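PDB 4ZA6: TetR family transcriptional regulator from Rhodococcus erythropolis, which probably represses transcription by binding DNA as a TetR-family regulator, QsdR, that controls degradation of quorum-sensing signals through the qsdA gene. Local coordinates for residues E57-E60 and R61-K65. Residues are numbered along the deposited sequence; the frame is centred on the assembly and turned at random.
Sequences EATE and RTYRK
Glu-60 and Arg-64, one helical turn apart on helix 47-69, form an i to i+4 salt bridge in which Arg-64 NH2 gives a hydrogen to Glu-60 OE2 at 3.1 Å. The oxygen receives it on its anti lone pair, near the guanidinium plane, although carboxylate and guanidinium are twisted 42° apart. A bend at chi2 (-78°) folds the arginine back toward the glutamate, while NH1 makes a second salt bridge to Glu-126 on helix 115-133. With an alanine here, Glu-60 and Glu-126 would probably both lose the cation they share.

On another side of the helix, Ala-58 O accepts two hydrogens from Thr-62, one from N at 3.1 Å and one from OG1 at 3.0 Å, reaching it from opposite faces of the carbonyl plane; chi1 of -62° sets OG1 beside that N. Arg-61 curls back and lays one guanidinium face over the preceding turn, with NH2 3.4 Å from Ala-58 CA; Glu-57 instead pairs with Arg-8. Thr-59 and Tyr-63 lie side by side against Ser-120 of helix 115-133, methyl CG2 3.8 Å from ring atom CD2. Thr-59 OG1 bonds Leu-55 O and a methylpentanediol, probably from crystallisation, perhaps marking a pocket. Helix 47-69, which as in TetR relatives probably links DNA-binding and C-terminal regions, thus packs through hydroxyl-bearing residues, while Arg-64 ties in the flank by charge.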
loop_
_atom_site.group_PDB
_atom_site.type_symbol
_atom_site.label_atom_id
_atom_site.label_comp_id
_atom_site.label_asym_id
_atom_site.label_seq_id
_atom_site.Cartn_x
_atom_site.Cartn_y
_atom_site.Cartn_z
ATOM N N GLU A 57 -0.061 6.921 2.580
ATOM C CA GLU A 57 -1.073 7.269 3.589
ATOM C C GLU A 57 -2.410 6.553 3.280
ATOM O O GLU A 57 -3.055 6.070 4.199
ATOM C CB GLU A 57 -1.261 8.800 3.698
ATOM C CG GLU A 57 -0.077 9.502 4.349
ATOM C CD GLU A 57 -0.279 10.954 4.733
ATOM O OE1 GLU A 57 -1.402 11.476 4.554
ATOM O OE2 GLU A 57 0.697 11.579 5.200
ATOM N N ALA A 58 -2.808 6.495 1.996
ATOM C CA ALA A 58 -4.016 5.792 1.528
ATOM C C ALA A 58 -3.864 4.283 1.804
ATOM O O ALA A 58 -4.838 3.633 2.160
ATOM C CB ALA A 58 -4.216 6.021 0.037
ATOM N N THR A 59 -2.635 3.724 1.618
ATOM C CA THR A 59 -2.329 2.315 1.911
ATOM C C THR A 59 -2.578 2.021 3.419
ATOM O O THR A 59 -3.211 1.022 3.757
ATOM C CB THR A 59 -0.882 1.988 1.513
ATOM O OG1 THR A 59 -0.759 2.077 0.089
ATOM C CG2 THR A 59 -0.440 0.595 1.982
ATOM N N GLU A 60 -2.081 2.887 4.304
ATOM C CA GLU A 60 -2.246 2.747 5.762
ATOM C C GLU A 60 -3.703 2.718 6.126
ATOM O O GLU A 60 -4.118 1.802 6.819
ATOM C CB GLU A 60 -1.487 3.865 6.510
ATOM C CG GLU A 60 -1.720 3.888 8.014
ATOM C CD GLU A 60 -0.629 4.597 8.797
ATOM O OE1 GLU A 60 -0.028 5.557 8.263
ATOM O OE2 GLU A 60 -0.360 4.176 9.946
ATOM N N ARG A 61 -4.509 3.679 5.611
ATOM C CA ARG A 61 -5.968 3.715 5.850
ATOM C C ARG A 61 -6.657 2.404 5.418
ATOM O O ARG A 61 -7.494 1.884 6.144
ATOM C CB ARG A 61 -6.607 4.916 5.142
ATOM C CG ARG A 61 -6.239 6.266 5.793
ATOM C CD ARG A 61 -7.069 7.425 5.245
ATOM N NE ARG A 61 -6.916 7.620 3.792
ATOM C CZ ARG A 61 -6.030 8.430 3.225
ATOM N NH1 ARG A 61 -5.181 9.122 3.973
ATOM N NH2 ARG A 61 -5.992 8.561 1.908
ATOM N N THR A 62 -6.245 1.832 4.278
ATOM C CA THR A 62 -6.772 0.564 3.746
ATOM C C THR A 62 -6.471 -0.591 4.703
ATOM O O THR A 62 -7.387 -1.351 5.048
ATOM C CB THR A 62 -6.244 0.338 2.319
ATOM O OG1 THR A 62 -6.727 1.413 1.531
ATOM C CG2 THR A 62 -6.710 -0.992 1.701
ATOM N N TYR A 63 -5.205 -0.693 5.157
ATOM C CA TYR A 63 -4.734 -1.727 6.093
ATOM C C TYR A 63 -5.485 -1.659 7.430
ATOM O O TYR A 63 -5.909 -2.690 7.946
ATOM C CB TYR A 63 -3.233 -1.542 6.357
ATOM C CG TYR A 63 -2.330 -2.446 5.546
ATOM C CD1 TYR A 63 -1.975 -3.712 6.011
ATOM C CD2 TYR A 63 -1.756 -2.006 4.362
ATOM C CE1 TYR A 63 -1.128 -4.545 5.276
ATOM C CE2 TYR A 63 -0.929 -2.838 3.606
ATOM C CZ TYR A 63 -0.580 -4.090 4.091
ATOM O OH TYR A 63 0.242 -4.916 3.356
ATOM N N ARG A 64 -5.621 -0.444 7.999
ATOM C CA ARG A 64 -6.273 -0.201 9.289
ATOM C C ARG A 64 -7.725 -0.608 9.258
ATOM O O ARG A 64 -8.227 -1.144 10.240
ATOM C CB ARG A 64 -6.151 1.283 9.696
ATOM C CG ARG A 64 -4.702 1.783 9.833
ATOM C CD ARG A 64 -4.037 1.364 11.125
ATOM N NE ARG A 64 -2.664 1.866 11.219
ATOM C CZ ARG A 64 -1.678 1.193 11.790
ATOM N NH1 ARG A 64 -1.897 -0.007 12.304
ATOM N NH2 ARG A 64 -0.456 1.705 11.833
ATOM N N LYS A 65 -8.411 -0.329 8.147
ATOM C CA LYS A 65 -9.817 -0.690 7.973
ATOM C C LYS A 65 -9.906 -2.211 7.900
ATOM O O LYS A 65 -10.664 -2.810 8.652
ATOM C CB LYS A 65 -10.393 -0.026 6.702
ATOM C CG LYS A 65 -11.902 -0.226 6.541
ATOM C CD LYS A 65 -12.420 0.360 5.245
ATOM C CE LYS A 65 -13.894 0.090 5.049
ATOM N NZ LYS A 65 -14.406 0.670 3.778
#